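Local coordinates for cystatin (Fasciola hepatica, PDB 6I1M), which probably inhibits papain-like cysteine proteases, as a secreted member of the stefin (type 1 cystatin) branch of the cystatin superfamily, at residues P20-K25 and C36-L41; S24-A29 and G85-V90; L40-T45 and K54-G59; Q46-T51 and V70-L75. All blocks are in the same frame, centred on the assembly; numbering follows the deposited sequence. Where two conformers were deposited one is given.

Contact 1: P20-K25 and C36-L41; sequences PMILSK and CELELL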
# COMPACT_ATOMS: atom_id res chain seq x y z
N PRO A 20 5.82 -6.40 0.47
CA PRO A 20 6.86 -6.46 -0.57
C PRO A 20 6.49 -5.78 -1.90
O PRO A 20 7.38 -5.28 -2.55
CB PRO A 20 7.02 -7.95 -0.86
CG PRO A 20 6.53 -8.61 0.41
CD PRO A 20 5.38 -7.75 0.86
N MET A 21 5.20 -5.78 -2.27
CA MET A 21 4.73 -5.07 -3.49
C MET A 21 4.96 -3.57 -3.30
O MET A 21 5.42 -2.91 -4.23
CB MET A 21 3.24 -5.28 -3.74
CG MET A 21 2.84 -6.66 -4.15
SD MET A 21 1.06 -6.64 -4.54
CE MET A 21 0.65 -8.37 -4.31
N ILE A 22 4.62 -3.04 -2.13
CA ILE A 22 4.72 -1.58 -1.86
C ILE A 22 6.19 -1.17 -1.77
O ILE A 22 6.54 -0.10 -2.32
CB ILE A 22 3.89 -1.18 -0.63
CG1 ILE A 22 2.41 -1.48 -0.90
CG2 ILE A 22 4.13 0.27 -0.28
CD1 ILE A 22 1.50 -1.24 0.27
N LEU A 23 7.03 -2.01 -1.16
CA LEU A 23 8.48 -1.75 -1.02
C LEU A 23 9.08 -1.69 -2.42
O LEU A 23 9.77 -0.70 -2.72
CB LEU A 23 9.11 -2.90 -0.23
CG LEU A 23 10.63 -2.85 -0.04
CD1 LEU A 23 11.12 -1.46 0.35
CD2 LEU A 23 11.06 -3.86 1.01
N SER A 24 8.79 -2.71 -3.22
CA SER A 24 9.29 -2.81 -4.61
C SER A 24 8.92 -1.54 -5.38
O SER A 24 9.80 -1.00 -6.05
CB SER A 24 8.80 -4.04 -5.30
OG SER A 24 9.05 -3.92 -6.68
N LYS A 25 7.68 -1.06 -5.26
CA LYS A 25 7.18 0.17 -5.95
C LYS A 25 7.97 1.39 -5.47
O LYS A 25 8.46 2.14 -6.33
CB LYS A 25 5.71 0.43 -5.64
CG LYS A 25 5.07 1.54 -6.47
CD LYS A 25 5.35 1.44 -7.95
CE LYS A 25 4.69 2.56 -8.73
NZ LYS A 25 3.47 2.07 -9.42
N CYS A 36 15.54 -0.33 3.15
CA CYS A 36 14.35 0.26 3.83
C CYS A 36 13.56 -0.81 4.60
O CYS A 36 13.12 -1.79 3.96
CB CYS A 36 13.42 0.93 2.83
SG CYS A 36 11.95 1.67 3.59
N GLU A 37 13.34 -0.60 5.90
CA GLU A 37 12.36 -1.36 6.72
C GLU A 37 11.04 -0.63 6.58
O GLU A 37 10.91 0.46 7.14
CB GLU A 37 12.78 -1.49 8.19
CG GLU A 37 14.03 -2.33 8.34
CD GLU A 37 14.47 -2.64 9.77
OE1 GLU A 37 13.64 -2.47 10.73
OE2 GLU A 37 15.62 -3.07 9.92
N LEU A 38 10.11 -1.20 5.82
CA LEU A 38 8.81 -0.56 5.55
C LEU A 38 7.72 -1.24 6.38
O LEU A 38 7.58 -2.48 6.29
CB LEU A 38 8.51 -0.68 4.07
CG LEU A 38 7.27 0.10 3.63
CD1 LEU A 38 7.59 1.58 3.51
CD2 LEU A 38 6.74 -0.48 2.33
N GLU A 39 6.94 -0.43 7.08
CA GLU A 39 5.82 -0.86 7.94
C GLU A 39 4.49 -0.41 7.33
O GLU A 39 4.33 0.79 7.07
CB GLU A 39 5.98 -0.27 9.33
CG GLU A 39 4.88 -0.70 10.26
CD GLU A 39 5.10 -0.20 11.68
OE1 GLU A 39 6.02 0.60 11.87
OE2 GLU A 39 4.39 -0.65 12.57
N LEU A 40 3.56 -1.34 7.17
CA LEU A 40 2.16 -1.01 6.84
C LEU A 40 1.49 -0.62 8.16
O LEU A 40 1.36 -1.50 9.03
CB LEU A 40 1.45 -2.20 6.19
CG LEU A 40 2.10 -2.86 4.97
CD1 LEU A 40 1.11 -3.75 4.27
CD2 LEU A 40 2.63 -1.86 3.96
N LEU A 41 1.13 0.65 8.32
CA LEU A 41 0.55 1.20 9.57
C LEU A 41 -0.93 0.86 9.64
O LEU A 41 -1.41 0.48 10.71
CB LEU A 41 0.73 2.72 9.59
CG LEU A 41 2.16 3.23 9.69
CD1 LEU A 41 2.17 4.74 9.70
CD2 LEU A 41 2.84 2.67 10.93
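Ile22 packs on Leu38 and Leu40, and Leu23 on Leu38, without a polar bond between the segments; the shortest polar bond of the contact, Ser24 N to Pro20 O at 3.0 Å, runs inside the helix. Proline has no N-H to return to the preceding turn, and the helix kinks at Pro20 before that bond closes the next one. Leu38 is the central meeting point. Its CD2 lies 3.8 Å from Ile22 CG2, and the two side chains are set roughly perpendicular. The same methyl also lies 3.8 Å from Leu23 N, so it packs against the helix backbone as well as against a side chain. Ile22 uses a second branch for Leu40: CG1 stands anti to the carbonyl carbon (chi1 -62°) and the chain runs on extended to CD1, which comes within 3.9 Å of Leu40 CD2. In one of two modelled conformers of Cys36, Leu23 CD1 comes to 4.1 Å from Cys36 CB, beside the disulfide that Cys36 forms with Cys63. Together these contacts bury 218 Å², and four of the five touching residues are buried. The helix segment 20-25 approaches strand 38-41 to 9.2 Å between axes at an angle of 124°, so it lies across the strand instead of following it. Strand 50-59 continues the apolar floor under the helix, where Phe55 receives Ile22, and one turn or more earlier Gln19 and Arg15 reach back to the carbonyls of Leu38 and Leu40. This is the cystatin fold, with helix 12-28 laid over the antiparallel sheet.

Contact 2: S24-A29 and G85-V90; sequences SKLLTA and GTPTRV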
# COMPACT_ATOMS: atom_id res chain seq x y z
N SER A 24 8.79 -2.71 -3.22
CA SER A 24 9.29 -2.81 -4.61
C SER A 24 8.92 -1.54 -5.38
O SER A 24 9.80 -1.00 -6.05
CB SER A 24 8.80 -4.04 -5.30
OG SER A 24 9.05 -3.92 -6.68
N LYS A 25 7.68 -1.06 -5.26
CA LYS A 25 7.18 0.17 -5.95
C LYS A 25 7.97 1.39 -5.47
O LYS A 25 8.46 2.14 -6.33
CB LYS A 25 5.71 0.43 -5.64
CG LYS A 25 5.07 1.54 -6.47
CD LYS A 25 5.35 1.44 -7.95
CE LYS A 25 4.69 2.56 -8.73
NZ LYS A 25 3.47 2.07 -9.42
N LEU A 26 8.12 1.57 -4.16
CA LEU A 26 8.88 2.71 -3.60
C LEU A 26 10.35 2.63 -4.05
O LEU A 26 10.92 3.69 -4.40
CB LEU A 26 8.75 2.73 -2.08
CG LEU A 26 7.41 3.23 -1.53
CD1 LEU A 26 7.32 2.95 -0.05
CD2 LEU A 26 7.23 4.72 -1.82
N LEU A 27 10.91 1.42 -4.11
CA LEU A 27 12.33 1.19 -4.52
C LEU A 27 12.50 1.53 -6.01
O LEU A 27 13.44 2.30 -6.37
CB LEU A 27 12.73 -0.25 -4.21
CG LEU A 27 14.19 -0.58 -4.51
CD1 LEU A 27 15.15 0.29 -3.68
CD2 LEU A 27 14.47 -2.05 -4.26
N THR A 28 11.62 1.03 -6.88
CA THR A 28 11.73 1.30 -8.34
C THR A 28 11.44 2.77 -8.66
O THR A 28 11.97 3.25 -9.66
CB THR A 28 10.86 0.33 -9.15
OG1 THR A 28 9.51 0.56 -8.74
CG2 THR A 28 11.26 -1.12 -8.96
N ALA A 29 10.67 3.50 -7.84
CA ALA A 29 10.40 4.94 -8.05
C ALA A 29 11.51 5.83 -7.47
O ALA A 29 11.38 7.08 -7.60
CB ALA A 29 9.05 5.30 -7.45
N GLY A 85 -0.48 1.55 -7.12
CA GLY A 85 -0.60 2.96 -7.52
C GLY A 85 0.71 3.72 -7.33
O GLY A 85 1.72 3.14 -6.87
N THR A 86 0.67 5.01 -7.63
CA THR A 86 1.78 5.95 -7.37
C THR A 86 1.80 6.34 -5.90
O THR A 86 0.84 6.93 -5.38
CB THR A 86 1.63 7.20 -8.26
OG1 THR A 86 1.63 6.72 -9.60
CG2 THR A 86 2.76 8.18 -8.04
N PRO A 87 2.91 6.06 -5.17
CA PRO A 87 3.03 6.51 -3.79
C PRO A 87 3.02 8.04 -3.70
O PRO A 87 3.55 8.71 -4.58
CB PRO A 87 4.36 5.93 -3.33
CG PRO A 87 4.55 4.76 -4.26
CD PRO A 87 4.09 5.28 -5.61
N THR A 88 2.33 8.57 -2.69
CA THR A 88 2.35 10.01 -2.35
C THR A 88 2.87 10.17 -0.92
O THR A 88 2.42 9.46 -0.01
CB THR A 88 0.96 10.62 -2.55
OG1 THR A 88 0.49 10.17 -3.81
CG2 THR A 88 0.96 12.13 -2.54
N ARG A 89 3.85 11.06 -0.76
CA ARG A 89 4.39 11.42 0.58
C ARG A 89 3.24 12.06 1.36
O ARG A 89 2.53 12.91 0.77
CB ARG A 89 5.60 12.35 0.47
CG ARG A 89 6.87 11.67 -0.03
CD ARG A 89 8.16 12.46 0.19
NE ARG A 89 8.09 13.82 -0.31
CZ ARG A 89 8.10 14.14 -1.60
NH1 ARG A 89 8.21 13.20 -2.53
NH2 ARG A 89 8.02 15.40 -1.97
N VAL A 90 3.06 11.64 2.60
CA VAL A 90 2.08 12.26 3.53
C VAL A 90 2.77 12.44 4.89
O VAL A 90 3.82 11.80 5.12
CB VAL A 90 0.79 11.43 3.64
CG1 VAL A 90 0.01 11.41 2.33
CG2 VAL A 90 1.09 10.02 4.12
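Pro87 receives two side chains of the helix end on its ring. Leu26 CD2 presses on Pro87 CB at 3.5 Å, closer than usual for two carbons, and the leucine and the ring pass one another with their directions reversed. Lys25 crosses the ring obliquely, its CG 3.9 Å from Pro87 CG. The lysine chain bends at chi2 (48°), which turns CD from the extended course, and bends again at chi4 to place NZ. There Lys25 NZ gives a weak hydrogen bond to Gly85 O at 3.3 Å, while its stronger partner is the carbonyl oxygen of Val84. Behind this first layer, Trp67 of strand 66-74 touches both Leu26 and Pro87, with Val69 beside the proline, and backbone bonds from Gly85 to Val70 and from Thr88 to Glu68 hold segment 85-90 at the sheet. On the helix side, Ala29 N closes the last turn on Lys25 O at 3.0 Å. The contact therefore joins helix 12-28 to the last strand of the sheet by apolar packing with one polar fringe. Because the ammonium group meets two backbone carbonyls here, its attraction is probably that of a charge for dipoles, not of a salt bridge.

Contact 3: L40-T45 and K54-G59; sequences LLQVST and KFKVSG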
# COMPACT_ATOMS: atom_id res chain seq x y z
N LEU A 40 3.56 -1.34 7.17
CA LEU A 40 2.16 -1.01 6.84
C LEU A 40 1.49 -0.62 8.16
O LEU A 40 1.36 -1.50 9.03
CB LEU A 40 1.45 -2.20 6.19
CG LEU A 40 2.10 -2.86 4.97
CD1 LEU A 40 1.11 -3.75 4.27
CD2 LEU A 40 2.63 -1.86 3.96
N LEU A 41 1.13 0.65 8.32
CA LEU A 41 0.55 1.20 9.57
C LEU A 41 -0.93 0.86 9.64
O LEU A 41 -1.41 0.48 10.71
CB LEU A 41 0.73 2.72 9.59
CG LEU A 41 2.16 3.23 9.69
CD1 LEU A 41 2.17 4.74 9.70
CD2 LEU A 41 2.84 2.67 10.93
N GLN A 42 -1.65 1.04 8.53
CA GLN A 42 -3.12 0.87 8.48
C GLN A 42 -3.53 0.71 7.02
O GLN A 42 -2.70 0.98 6.12
CB GLN A 42 -3.83 2.07 9.09
CG GLN A 42 -3.46 3.37 8.40
CD GLN A 42 -4.04 4.58 9.10
OE1 GLN A 42 -4.12 4.63 10.32
NE2 GLN A 42 -4.41 5.59 8.33
N VAL A 43 -4.74 0.24 6.82
CA VAL A 43 -5.32 0.06 5.47
C VAL A 43 -6.79 0.48 5.52
O VAL A 43 -7.48 0.25 6.57
CB VAL A 43 -5.13 -1.39 4.98
CG1 VAL A 43 -5.98 -2.35 5.79
CG2 VAL A 43 -5.39 -1.49 3.48
N SER A 44 -7.24 1.08 4.43
CA SER A 44 -8.67 1.40 4.20
C SER A 44 -9.04 0.73 2.88
O SER A 44 -8.18 0.68 2.02
CB SER A 44 -8.93 2.88 4.14
OG SER A 44 -8.22 3.58 5.13
N THR A 45 -10.23 0.14 2.79
CA THR A 45 -10.64 -0.64 1.61
C THR A 45 -11.83 0.02 0.94
O THR A 45 -12.65 0.63 1.62
CB THR A 45 -10.93 -2.09 1.97
OG1 THR A 45 -11.98 -2.05 2.92
CG2 THR A 45 -9.70 -2.77 2.52
N LYS A 54 -6.01 1.04 0.30
CA LYS A 54 -5.21 2.26 0.58
C LYS A 54 -4.45 2.07 1.88
O LYS A 54 -5.07 2.07 3.00
CB LYS A 54 -6.09 3.49 0.67
CG LYS A 54 -5.31 4.79 0.69
CD LYS A 54 -6.10 5.88 1.34
CE LYS A 54 -7.30 6.29 0.53
NZ LYS A 54 -8.20 7.15 1.33
N PHE A 55 -3.14 1.95 1.74
CA PHE A 55 -2.18 1.79 2.85
C PHE A 55 -1.57 3.14 3.22
O PHE A 55 -1.24 3.93 2.35
CB PHE A 55 -1.09 0.83 2.41
CG PHE A 55 -1.61 -0.57 2.31
CD1 PHE A 55 -1.83 -1.32 3.47
CD2 PHE A 55 -1.88 -1.15 1.08
CE1 PHE A 55 -2.28 -2.62 3.39
CE2 PHE A 55 -2.33 -2.46 1.00
CZ PHE A 55 -2.53 -3.18 2.16
N LYS A 56 -1.40 3.37 4.52
CA LYS A 56 -0.41 4.34 5.04
C LYS A 56 0.80 3.53 5.51
O LYS A 56 0.62 2.65 6.36
CB LYS A 56 -1.04 5.15 6.16
CG LYS A 56 -0.21 6.33 6.60
CD LYS A 56 -0.90 7.17 7.64
CE LYS A 56 0.06 7.99 8.47
NZ LYS A 56 -0.26 9.44 8.39
N VAL A 57 1.97 3.81 4.94
CA VAL A 57 3.23 3.06 5.19
C VAL A 57 4.26 4.02 5.79
O VAL A 57 4.25 5.20 5.42
CB VAL A 57 3.73 2.36 3.90
CG1 VAL A 57 2.62 1.52 3.28
CG2 VAL A 57 4.30 3.33 2.87
N SER A 58 5.10 3.50 6.69
CA SER A 58 6.16 4.24 7.41
C SER A 58 7.51 3.58 7.15
O SER A 58 7.60 2.34 7.21
CB SER A 58 5.88 4.28 8.88
OG SER A 58 6.97 4.86 9.56
N GLY A 59 8.53 4.39 6.85
CA GLY A 59 9.90 3.89 6.67
C GLY A 59 10.66 3.89 7.98
O GLY A 59 10.34 4.67 8.87
O HOH W 1 -5.58 3.98 5.19
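A classic beta bulge sets Leu41 and Gln42 opposite the single residue Lys56 in the antiparallel hairpin of strands 38-47 and 50-59. The backbone evidence is direct: Leu41 N bonds to Lys56 O at 2.8 Å, while Lys56 N turns to Gln42 O at a longer 3.2 Å, the donor standing 36° out of that carbonyl plane. Leu41 is the extra residue of the bulge, and the register moves by one between the Leu40-Val57 and Gln42-Lys56 pairs. Past the bulge the ladder is regular, and the hydrogen-bonded pair Ser44-Lys54 closes with bonds in both directions. Apolar contacts occupy the face that carries Leu40, Val43, Phe55 and Val57. Val43 CG2 sits over one face of the Phe55 ring, 3.6 Å from its centroid and 22° off the normal, a CH-pi contact offset toward the rim; CG2 is anti to the Val43 backbone N, which sets it above the ring while the two side chains run in the same direction. Leu40 adds CD1 near the same ring, and its CD2 packs tightly on Val57 CG1 at 3.4 Å. Phe18 of helix 12-28 meets the Phe55 ring too, so this face belongs to the core. The polar side chains lie on the other face. Gln42 CG, between the backbone N and the carbonyl carbon, touches Lys56 CB, whereas Lys56 NZ reaches on to the carbonyl of Ser91 and Lys54 makes a cation-pi contact with Tyr4. One water joins the strands here, 2.7 Å from Ser44 OG and donating to Lys54 O at 3.0 Å, the oxygen that also accepts Ser44 N.

Contact 4: Q46-T51 and V70-L75; sequences QVVAGT and VVFVPL. Unlike the reference sequence in segment 46-51: Thr51 (reference Ile).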
# COMPACT_ATOMS: atom_id res chain seq x y z
N GLN A 46 -11.85 -0.08 -0.37
CA GLN A 46 -12.97 0.41 -1.20
C GLN A 46 -13.33 -0.72 -2.16
O GLN A 46 -12.45 -1.22 -2.92
CB GLN A 46 -12.56 1.68 -1.92
CG GLN A 46 -13.62 2.17 -2.88
CD GLN A 46 -13.05 3.18 -3.83
OE1 GLN A 46 -11.86 3.12 -4.17
NE2 GLN A 46 -13.90 4.08 -4.31
N VAL A 47 -14.59 -1.15 -2.14
CA VAL A 47 -15.02 -2.25 -3.04
C VAL A 47 -15.52 -1.61 -4.33
O VAL A 47 -16.45 -0.80 -4.28
CB VAL A 47 -16.07 -3.17 -2.39
CG1 VAL A 47 -16.43 -4.30 -3.35
CG2 VAL A 47 -15.59 -3.72 -1.05
N VAL A 48 -14.86 -1.94 -5.43
CA VAL A 48 -15.25 -1.60 -6.82
C VAL A 48 -15.47 -2.95 -7.55
O VAL A 48 -16.04 -3.88 -6.92
CB VAL A 48 -14.18 -0.69 -7.45
CG1 VAL A 48 -14.28 0.74 -6.96
CG2 VAL A 48 -12.77 -1.21 -7.23
N ALA A 49 -14.99 -3.13 -8.79
CA ALA A 49 -14.95 -4.45 -9.44
C ALA A 49 -13.67 -5.16 -9.00
O ALA A 49 -12.77 -5.37 -9.83
CB ALA A 49 -15.05 -4.33 -10.93
N GLY A 50 -13.61 -5.50 -7.73
CA GLY A 50 -12.37 -5.80 -7.01
C GLY A 50 -12.25 -4.91 -5.79
O GLY A 50 -13.27 -4.34 -5.33
N THR A 51 -11.06 -4.82 -5.23
CA THR A 51 -10.84 -4.05 -3.99
C THR A 51 -9.62 -3.14 -4.17
O THR A 51 -8.55 -3.64 -4.62
CB THR A 51 -10.73 -4.97 -2.78
OG1 THR A 51 -11.96 -5.70 -2.72
CG2 THR A 51 -10.49 -4.23 -1.49
N VAL A 70 -2.09 3.19 -2.91
CA VAL A 70 -3.28 2.38 -3.26
C VAL A 70 -2.86 1.17 -4.10
O VAL A 70 -2.15 1.33 -5.08
CB VAL A 70 -4.32 3.24 -3.98
CG1 VAL A 70 -5.60 2.46 -4.21
CG2 VAL A 70 -4.60 4.53 -3.22
N VAL A 71 -3.29 -0.02 -3.68
CA VAL A 71 -3.14 -1.28 -4.47
C VAL A 71 -4.54 -1.76 -4.87
O VAL A 71 -5.37 -1.96 -3.96
CB VAL A 71 -2.42 -2.38 -3.67
CG1 VAL A 71 -2.25 -3.64 -4.50
CG2 VAL A 71 -1.09 -1.90 -3.12
N PHE A 72 -4.74 -1.99 -6.16
CA PHE A 72 -5.94 -2.61 -6.78
C PHE A 72 -5.72 -4.12 -6.92
O PHE A 72 -4.77 -4.59 -7.59
CB PHE A 72 -6.24 -1.96 -8.13
CG PHE A 72 -7.42 -2.60 -8.81
CD1 PHE A 72 -8.68 -2.57 -8.22
CD2 PHE A 72 -7.26 -3.31 -10.00
CE1 PHE A 72 -9.76 -3.15 -8.87
CE2 PHE A 72 -8.34 -3.94 -10.59
CZ PHE A 72 -9.59 -3.86 -10.02
N VAL A 73 -6.62 -4.88 -6.31
CA VAL A 73 -6.72 -6.36 -6.48
C VAL A 73 -7.99 -6.63 -7.29
O VAL A 73 -9.09 -6.47 -6.79
CB VAL A 73 -6.76 -7.07 -5.12
CG1 VAL A 73 -6.91 -8.57 -5.27
CG2 VAL A 73 -5.53 -6.74 -4.29
N PRO A 74 -7.87 -7.03 -8.56
CA PRO A 74 -9.05 -7.30 -9.37
C PRO A 74 -9.67 -8.64 -8.95
O PRO A 74 -9.03 -9.45 -8.29
CB PRO A 74 -8.50 -7.39 -10.80
CG PRO A 74 -7.10 -7.96 -10.57
CD PRO A 74 -6.62 -7.29 -9.29
N LEU A 75 -10.88 -8.87 -9.42
CA LEU A 75 -11.53 -10.20 -9.36
C LEU A 75 -10.76 -11.19 -10.23
O LEU A 75 -10.18 -10.79 -11.25
CB LEU A 75 -12.98 -10.02 -9.79
CG LEU A 75 -13.79 -9.19 -8.80
CD1 LEU A 75 -15.14 -8.82 -9.37
CD2 LEU A 75 -13.93 -9.95 -7.49
O HOH W 2 -11.69 -6.72 -11.72
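Phe72 turns the edge of its ring to the loop residues Val48 and Ala49. Its CG is anti to the backbone N (chi1 178°), and the ring reaches across so that CZ lies 3.5 Å from Ala49 O, near the ring plane. Val48 CG2 meets the same edge, 3.9 Å from Phe72 CE1, while Pro74 N stands over one face of the ring. Leu75 follows Pro74 and turns its side chain back: CG, anti to its own carbonyl carbon, rests 3.8 Å from Gly50 N. Between these side chains Gly50 adopts a positive phi of 124°, and its CA comes to 3.4 Å from Val73 O, a closeness its lack of a side chain permits. Thr51 and Val73 form the hydrogen-bonded pair that fixes the register, with Thr51 N to Val73 O at 3.0 Å and Val73 N to Thr51 O at 2.8 Å, the latter almost straight. A water gives to Ala49 O at 2.6 Å and accepts from Leu75 N. An inverse gamma turn is centred on Ala49, inside residues 46-50 (QVVAG), which match the QxVxG motif of cystatins. This is the first hairpin loop of the cystatin fold, which in relatives enters the active-site cleft of papain-like proteases.

In the fold
From the N terminus, helix 12-28 comes first, and contact 1 closes the short loop that leads from it to strand 38-47. Contact 3 then folds that strand back on strand 50-59, beginning on residues 40-41 where contact 1 ends. Segment 46-51 of contact 4 spans the end of strand 38-47, the hairpin loop and the start of strand 50-59; the last two meet segment 70-75. The segments of contacts 3 and 4 alternate, so the two cross. Contact 2 starts from the same part of the helix as contact 1, sharing Ser24 and Lys25, and returns from strand 83-90, enclosing contacts 3 and 4. Helix and four-stranded sheet are thereby tied at both outer strands.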